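Local coordinates for glutaredoxin related protein (Sulfolobus solfataricus, PDB 4MNN), which probably acts as a protein disulfide oxidoreductase of the glutaredoxin family, exchanging thiols and disulfides through a thioredoxin-type CxxC motif, at residues I19-C24 / V37-L42; D56-Y60 / S125-E129. All coordinates share one frame; numbering follows the deposited sequence.

How the interactions relate
Both contacts reach the same mixed beta sheet, with their centres about 16 Å apart and their nearest atoms about 6 Å apart, so they do not touch. Interaction 1 comes first in the chain: it pairs strand 38-41, an outermost strand of the sheet, with strand 19-24 inside the first thioredoxin-like half. Strand 49-54 then separates 19-24 from strand 57-63, where interaction 2 begins. Interaction 2 reaches across to the C-terminal end of helix 114-127 in the second half. One contact thus builds a single half and the other joins the two halves, each of which has a disulfide, C24-C45 in the first and C111-C114 in the second.

Interaction 1: residues I19-C24 / V37-L42; sequences ITIQQC and VNVETL
The side chains of Q22 and E40 run alongside each other in the same direction, and Q22 NE2 donates to E40 OE1 at 2.8 Å. The hydrogen bond is bent, 145° at the hydrogen, and NE2 approaches OE1 from above the carboxylate plane, with amide and carboxylate turned 64° against each other. Both chains are extended beyond CG, which carries their polar ends outward on the face of the sheet that also carries T20 and N38. The other carboxylate oxygen, E40 OE2, rests 3.6 Å from the methyl CG2 of T20. A leucine in place of Q22 would probably leave E40 OE1 without its amide donor and the carboxylate less fixed in rotation.

Beneath these side chains runs a parallel ladder: I21 N donates to N38 O, E40 N to I21 O, Q23 N to E40 O and L42 N to Q23 O. Strands 19-24 and 38-41 are the two strands of a beta-alpha-beta unit whose crossover helix is 27-33, as at the start of a thioredoxin fold. Where the ladder opens at I19, a water bridges I19 O and N38 N.

I21 and V39, branched residues suited to strands, face helix 27-33 and both touch F33; I21 CD1 also packs 4.0 Å from V37 CG2. On this same face Q23 folds back: chi1 of 68° sets CG between the backbone N and carbonyl carbon, and a second bend at chi2 lets NE2 donate to T41 OG1 at 3.0 Å, the oxygen lying close to the amide plane. That NE2 also donates to D27 OD1, while Q23 OE1 accepts from G26 N, so the buried amide is tied to the start of the helix. Next to it, C24 is joined by a disulfide to C45, and its CB lies 4.1 Å from L42 CB.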
ATOM      1  N   ILE A  19      -3.921   0.647  14.274  1.00 29.33           N
ATOM      2  CA  ILE A  19      -3.300   0.883  12.980  1.00 27.90           C
ATOM      3  C   ILE A  19      -2.542   2.201  13.173  1.00 25.17           C
ATOM      4  O   ILE A  19      -3.021   3.117  13.868  1.00 21.85           O
ATOM      5  CB  ILE A  19      -4.370   1.064  11.869  1.00 29.98           C
ATOM      6  CG1 ILE A  19      -4.624  -0.254  11.149  1.00 32.85           C
ATOM      7  CG2 ILE A  19      -3.902   2.111  10.849  1.00 34.36           C
ATOM      8  CD1 ILE A  19      -3.540  -0.650  10.137  1.00 30.60           C
ATOM      9  N   THR A  20      -1.335   2.283  12.613  1.00 22.77           N
ATOM     10  CA  THR A  20      -0.552   3.506  12.700  1.00 21.26           C
ATOM     11  C   THR A  20      -0.043   3.812  11.289  1.00 20.24           C
ATOM     12  O   THR A  20       0.476   2.919  10.634  1.00 18.89           O
ATOM     13  CB  THR A  20       0.677   3.364  13.609  1.00 24.34           C
ATOM     14  OG1 THR A  20       0.259   3.133  14.962  1.00 26.33           O
ATOM     15  CG2 THR A  20       1.496   4.668  13.588  1.00 23.39           C
ATOM     16  N   ILE A  21      -0.209   5.057  10.841  1.00 17.69           N
ATOM     17  CA  ILE A  21       0.254   5.472   9.521  1.00 17.97           C
ATOM     18  C   ILE A  21       1.415   6.437   9.700  1.00 17.39           C
ATOM     19  O   ILE A  21       1.307   7.358  10.512  1.00 17.36           O
ATOM     20  CB  ILE A  21      -0.871   6.224   8.763  1.00 18.14           C
ATOM     21  CG1 ILE A  21      -1.905   5.229   8.254  1.00 21.61           C
ATOM     22  CG2 ILE A  21      -0.303   7.082   7.636  1.00 22.64           C
ATOM     23  CD1 ILE A  21      -3.154   5.899   7.739  1.00 22.58           C
ATOM     24  N   GLN A  22       2.526   6.214   8.996  1.00 15.75           N
ATOM     25  CA  GLN A  22       3.622   7.172   9.058  1.00 17.94           C
ATOM     26  C   GLN A  22       3.636   7.774   7.667  1.00 17.52           C
ATOM     27  O   GLN A  22       3.653   7.054   6.673  1.00 19.18           O
ATOM     28  CB  GLN A  22       4.967   6.506   9.310  1.00 17.30           C
ATOM     29  CG  GLN A  22       5.027   5.709  10.590  1.00 23.45           C
ATOM     30  CD  GLN A  22       6.435   5.209  10.848  1.00 24.79           C
ATOM     31  OE1 GLN A  22       7.117   4.780   9.925  1.00 25.18           O
ATOM     32  NE2 GLN A  22       6.870   5.265  12.094  1.00 26.35           N
ATOM     33  N   GLN A  23       3.659   9.091   7.566  1.00 17.21           N
ATOM     34  CA  GLN A  23       3.628   9.652   6.224  1.00 16.38           C
ATOM     35  C   GLN A  23       4.415  10.923   6.116  1.00 16.84           C
ATOM     36  O   GLN A  23       4.734  11.510   7.131  1.00 16.96           O
ATOM     37  CB  GLN A  23       2.182  10.008   5.867  1.00 15.55           C
ATOM     38  CG  GLN A  23       1.595  11.176   6.700  1.00 16.82           C
ATOM     39  CD  GLN A  23       1.865  12.565   6.084  1.00 17.49           C
ATOM     40  OE1 GLN A  23       1.908  12.725   4.852  1.00 15.55           O
ATOM     41  NE2 GLN A  23       2.024  13.569   6.936  1.00 16.81           N
ATOM     42  N   CYS A  24       4.730  11.324   4.886  1.00 15.14           N
ATOM     43  CA  CYS A  24       5.308  12.641   4.688  1.00 16.78           C
ATOM     44  C   CYS A  24       4.904  13.159   3.326  1.00 16.85           C
ATOM     45  O   CYS A  24       4.665  12.396   2.375  1.00 15.39           O
ATOM     46  CB  CYS A  24       6.820  12.673   4.849  1.00 18.97           C
ATOM     47  SG  CYS A  24       7.623  11.362   3.930  1.00 22.85           S
ATOM     48  N   VAL A  37      -7.151   7.457  13.295  1.00 19.61           N
ATOM     49  CA  VAL A  37      -6.041   6.537  13.571  1.00 16.59           C
ATOM     50  C   VAL A  37      -4.801   7.341  13.936  1.00 16.87           C
ATOM     51  O   VAL A  37      -4.777   8.555  13.748  1.00 14.90           O
ATOM     52  CB  VAL A  37      -5.685   5.640  12.363  1.00 17.31           C
ATOM     53  CG1 VAL A  37      -6.877   4.742  11.993  1.00 19.50           C
ATOM     54  CG2 VAL A  37      -5.262   6.540  11.130  1.00 16.94           C
ATOM     55  N   ASN A  38      -3.774   6.676  14.452  1.00 16.51           N
ATOM     56  CA  ASN A  38      -2.563   7.417  14.809  1.00 17.42           C
ATOM     57  C   ASN A  38      -1.855   7.748  13.524  1.00 17.35           C
ATOM     58  O   ASN A  38      -1.695   6.872  12.669  1.00 17.67           O
ATOM     59  CB  ASN A  38      -1.640   6.542  15.666  1.00 21.56           C
ATOM     60  CG  ASN A  38      -2.316   6.085  16.968  1.00 26.25           C
ATOM     61  OD1 ASN A  38      -2.935   6.879  17.657  1.00 29.08           O
ATOM     62  ND2 ASN A  38      -2.176   4.814  17.301  1.00 27.67           N
ATOM     63  N   VAL A  39      -1.430   9.002  13.392  1.00 16.84           N
ATOM     64  CA  VAL A  39      -0.683   9.432  12.212  1.00 15.76           C
ATOM     65  C   VAL A  39       0.639  10.079  12.671  1.00 17.07           C
ATOM     66  O   VAL A  39       0.621  11.001  13.474  1.00 17.91           O
ATOM     67  CB  VAL A  39      -1.479  10.478  11.386  1.00 16.38           C
ATOM     68  CG1 VAL A  39      -0.657  10.930  10.181  1.00 12.92           C
ATOM     69  CG2 VAL A  39      -2.816   9.875  10.901  1.00 14.17           C
ATOM     70  N   GLU A  40       1.765   9.573  12.184  1.00 16.77           N
ATOM     71  CA  GLU A  40       3.079  10.136  12.482  1.00 17.26           C
ATOM     72  C   GLU A  40       3.565  10.785  11.206  1.00 17.90           C
ATOM     73  O   GLU A  40       3.462  10.189  10.138  1.00 17.80           O
ATOM     74  CB  GLU A  40       4.065   9.032  12.857  1.00 19.52           C
ATOM     75  CG  GLU A  40       3.746   8.336  14.150  1.00 25.65           C
ATOM     76  CD  GLU A  40       4.687   7.169  14.392  1.00 28.88           C
ATOM     77  OE1 GLU A  40       5.824   7.180  13.853  1.00 31.66           O
ATOM     78  OE2 GLU A  40       4.289   6.261  15.133  1.00 32.10           O
ATOM     79  N   THR A  41       4.083  12.004  11.291  1.00 16.61           N
ATOM     80  CA  THR A  41       4.553  12.681  10.105  1.00 17.58           C
ATOM     81  C   THR A  41       6.064  12.643  10.132  1.00 19.46           C
ATOM     82  O   THR A  41       6.691  13.123  11.075  1.00 18.68           O
ATOM     83  CB  THR A  41       4.018  14.151  10.033  1.00 16.64           C
ATOM     84  OG1 THR A  41       2.584  14.123   9.853  1.00 18.07           O
ATOM     85  CG2 THR A  41       4.642  14.904   8.834  1.00 17.31           C
ATOM     86  N   LEU A  42       6.642  12.052   9.098  1.00 20.81           N
ATOM     87  CA  LEU A  42       8.089  11.889   9.008  1.00 21.38           C
ATOM     88  C   LEU A  42       8.699  13.181   8.492  1.00 22.38           C
ATOM     89  O   LEU A  42       8.014  14.002   7.866  1.00 20.15           O
ATOM     90  CB  LEU A  42       8.433  10.749   8.047  1.00 22.10           C
ATOM     91  CG  LEU A  42       7.825   9.380   8.355  1.00 22.53           C
ATOM     92  CD1 LEU A  42       8.181   8.406   7.250  1.00 23.33           C
ATOM     93  CD2 LEU A  42       8.296   8.874   9.681  1.00 23.40           C
TER
HETATM   94  O   HOH W   1      -4.764   4.024  15.675  1.00 20.19           O

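Interaction 2: residues D56-Y60 / S125-E129; sequences DRVYY and SQINE
Where the two thioredoxin-like halves meet, R57 on strand 57-63 reaches the C-terminal end of helix 114-127 and binds two backbone carbonyls in its last turn. R57 NH2 donates to S125 O at 2.9 Å, in the carbonyl plane, and to Q126 O at 3.0 Å, from above that carbonyl's plane. Both bonds are bent, 133° and 137° at the hydrogen. Arginine suits the place: its positive charge would be expected to meet the negative end of the helix dipole, and its length is needed, with CG anti to the backbone N and the chain extended as far as NE.

The guanidinium is held between two layers. E129 CG sits over the centre of one face, 3.1 Å above the plane, and the E129 carboxylate stacks at 21° to the guanidinium; the salt bridge from R57 NH1 to E129 OE2 is long, 3.9 Å, and no N-H points at the oxygen. On the opposite face lies the Y59 ring, offset so that CE2 is over the guanidinium rim. This ring also turns its edge to the helix, with CD2 and CE2 each 4.0 Å from Q126 CA.

Deeper in, the small side chain of S125 lets the helix come close to the strand, its CB lying 3.3 Å from Y59 O. S125 OG bonds back to Y122 O, and it meets the edge of the Y60 ring, which stacks on Y122. Farther out, a water in the plane of the Y59 ring joins Y59 OH at 2.9 Å and donates a weak bond to Q126 O.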
ATOM      1  N   ASP A  56       5.052  -2.580  15.911  1.00 26.73           N
ATOM      2  CA  ASP A  56       6.328  -2.386  15.220  1.00 26.59           C
ATOM      3  C   ASP A  56       6.289  -2.981  13.815  1.00 24.55           C
ATOM      4  O   ASP A  56       7.248  -2.837  13.054  1.00 23.63           O
ATOM      5  CB  ASP A  56       7.476  -3.088  15.962  1.00 31.51           C
ATOM      6  CG  ASP A  56       7.845  -2.402  17.255  1.00 36.60           C
ATOM      7  OD1 ASP A  56       7.885  -1.150  17.258  1.00 37.94           O
ATOM      8  OD2 ASP A  56       8.108  -3.123  18.252  1.00 38.96           O
ATOM      9  N   ARG A  57       5.208  -3.673  13.464  1.00 22.09           N
ATOM     10  CA  ARG A  57       5.188  -4.306  12.138  1.00 21.30           C
ATOM     11  C   ARG A  57       4.807  -3.392  10.978  1.00 20.55           C
ATOM     12  O   ARG A  57       3.761  -2.774  11.021  1.00 21.24           O
ATOM     13  CB  ARG A  57       4.240  -5.501  12.123  1.00 20.01           C
ATOM     14  CG  ARG A  57       4.103  -6.163  10.748  1.00 19.18           C
ATOM     15  CD  ARG A  57       3.317  -7.486  10.900  1.00 21.74           C
ATOM     16  NE  ARG A  57       2.984  -8.084   9.595  1.00 20.00           N
ATOM     17  CZ  ARG A  57       2.265  -9.191   9.433  1.00 22.73           C
ATOM     18  NH1 ARG A  57       1.788  -9.834  10.493  1.00 20.70           N
ATOM     19  NH2 ARG A  57       2.035  -9.664   8.213  1.00 20.58           N
ATOM     20  N   VAL A  58       5.643  -3.351   9.941  1.00 19.80           N
ATOM     21  CA  VAL A  58       5.351  -2.549   8.738  1.00 19.73           C
ATOM     22  C   VAL A  58       4.718  -3.486   7.701  1.00 18.75           C
ATOM     23  O   VAL A  58       5.339  -4.459   7.261  1.00 20.84           O
ATOM     24  CB  VAL A  58       6.644  -1.929   8.125  1.00 21.63           C
ATOM     25  CG1 VAL A  58       6.310  -1.163   6.822  1.00 19.63           C
ATOM     26  CG2 VAL A  58       7.318  -0.977   9.146  1.00 19.75           C
ATOM     27  N   TYR A  59       3.463  -3.222   7.344  1.00 16.86           N
ATOM     28  CA  TYR A  59       2.766  -4.027   6.363  1.00 14.19           C
ATOM     29  C   TYR A  59       3.195  -3.677   4.965  1.00 15.34           C
ATOM     30  O   TYR A  59       3.364  -4.560   4.122  1.00 15.80           O
ATOM     31  CB  TYR A  59       1.260  -3.866   6.528  1.00 17.01           C
ATOM     32  CG  TYR A  59       0.775  -4.603   7.754  1.00 17.42           C
ATOM     33  CD1 TYR A  59       0.950  -4.064   9.026  1.00 17.36           C
ATOM     34  CD2 TYR A  59       0.202  -5.877   7.639  1.00 18.19           C
ATOM     35  CE1 TYR A  59       0.570  -4.782  10.186  1.00 19.82           C
ATOM     36  CE2 TYR A  59      -0.181  -6.599   8.781  1.00 19.72           C
ATOM     37  CZ  TYR A  59       0.010  -6.038  10.045  1.00 19.53           C
ATOM     38  OH  TYR A  59      -0.376  -6.733  11.188  1.00 21.16           O
ATOM     39  N   TYR A  60       3.379  -2.388   4.710  1.00 13.72           N
ATOM     40  CA  TYR A  60       3.883  -1.969   3.408  1.00 13.72           C
ATOM     41  C   TYR A  60       4.171  -0.487   3.419  1.00 14.50           C
ATOM     42  O   TYR A  60       3.802   0.225   4.359  1.00 14.65           O
ATOM     43  CB  TYR A  60       2.853  -2.301   2.308  1.00 15.34           C
ATOM     44  CG  TYR A  60       1.523  -1.593   2.460  1.00 16.63           C
ATOM     45  CD1 TYR A  60       1.364  -0.271   2.049  1.00 17.93           C
ATOM     46  CD2 TYR A  60       0.424  -2.242   3.038  1.00 17.31           C
ATOM     47  CE1 TYR A  60       0.138   0.388   2.200  1.00 18.46           C
ATOM     48  CE2 TYR A  60      -0.815  -1.581   3.210  1.00 16.85           C
ATOM     49  CZ  TYR A  60      -0.948  -0.280   2.791  1.00 19.25           C
ATOM     50  OH  TYR A  60      -2.145   0.426   2.945  1.00 20.60           O
ATOM     51  N   SER A 125       0.517  -9.085   2.043  1.00 16.09           N
ATOM     52  CA  SER A 125       1.423  -8.527   3.072  1.00 17.63           C
ATOM     53  C   SER A 125       0.902  -8.796   4.488  1.00 18.07           C
ATOM     54  O   SER A 125       1.676  -8.862   5.448  1.00 19.33           O
ATOM     55  CB  SER A 125       1.623  -7.004   2.861  1.00 19.99           C
ATOM     56  OG  SER A 125       0.536  -6.207   3.339  1.00 19.98           O
ATOM     57  N   GLN A 126      -0.413  -8.955   4.601  1.00 20.17           N
ATOM     58  CA  GLN A 126      -1.056  -9.274   5.891  1.00 21.40           C
ATOM     59  C   GLN A 126      -0.786 -10.713   6.310  1.00 23.29           C
ATOM     60  O   GLN A 126      -0.539 -10.999   7.495  1.00 23.22           O
ATOM     61  CB  GLN A 126      -2.565  -9.150   5.758  1.00 25.01           C
ATOM     62  CG  GLN A 126      -3.188  -7.933   6.315  1.00 25.01           C
ATOM     63  CD  GLN A 126      -4.702  -7.982   6.138  1.00 22.87           C
ATOM     64  OE1 GLN A 126      -5.217  -7.622   5.096  1.00 24.20           O
ATOM     65  NE2 GLN A 126      -5.401  -8.464   7.141  1.00 20.78           N
ATOM     66  N   ILE A 127      -0.886 -11.623   5.337  1.00 21.34           N
ATOM     67  CA  ILE A 127      -0.714 -13.056   5.546  1.00 25.28           C
ATOM     68  C   ILE A 127       0.716 -13.502   5.694  1.00 24.69           C
ATOM     69  O   ILE A 127       0.991 -14.479   6.377  1.00 24.59           O
ATOM     70  CB  ILE A 127      -1.216 -13.880   4.319  1.00 28.14           C
ATOM     71  CG1 ILE A 127      -2.673 -13.589   4.017  1.00 29.76           C
ATOM     72  CG2 ILE A 127      -1.012 -15.365   4.562  1.00 31.93           C
ATOM     73  CD1 ILE A 127      -3.053 -14.087   2.659  1.00 31.68           C
ATOM     74  N   ASN A 128       1.626 -12.781   5.058  1.00 22.30           N
ATOM     75  CA  ASN A 128       3.009 -13.233   5.003  1.00 22.38           C
ATOM     76  C   ASN A 128       4.036 -12.182   5.413  1.00 23.54           C
ATOM     77  O   ASN A 128       4.352 -11.269   4.644  1.00 20.34           O
ATOM     78  CB  ASN A 128       3.229 -13.715   3.540  1.00 21.24           C
ATOM     79  CG  ASN A 128       4.598 -14.311   3.289  1.00 20.17           C
ATOM     80  OD1 ASN A 128       4.853 -14.872   2.210  1.00 25.49           O
ATOM     81  ND2 ASN A 128       5.469 -14.209   4.245  1.00 19.65           N
ATOM     82  N   GLU A 129       4.560 -12.326   6.631  1.00 24.55           N
ATOM     83  CA  GLU A 129       5.552 -11.392   7.147  1.00 26.38           C
ATOM     84  C   GLU A 129       6.902 -11.525   6.478  1.00 26.42           C
ATOM     85  O   GLU A 129       7.789 -10.689   6.700  1.00 27.43           O
ATOM     86  CB  GLU A 129       5.750 -11.614   8.647  1.00 29.22           C
ATOM     87  CG  GLU A 129       4.499 -11.505   9.449  1.00 34.94           C
ATOM     88  CD  GLU A 129       4.744 -11.855  10.899  1.00 38.98           C
ATOM     89  OE1 GLU A 129       5.591 -11.166  11.528  1.00 40.60           O
ATOM     90  OE2 GLU A 129       4.096 -12.813  11.390  1.00 39.93           O
TER
HETATM   91  O   HOH W   2      -1.361  -9.354  10.265  1.00 47.13           O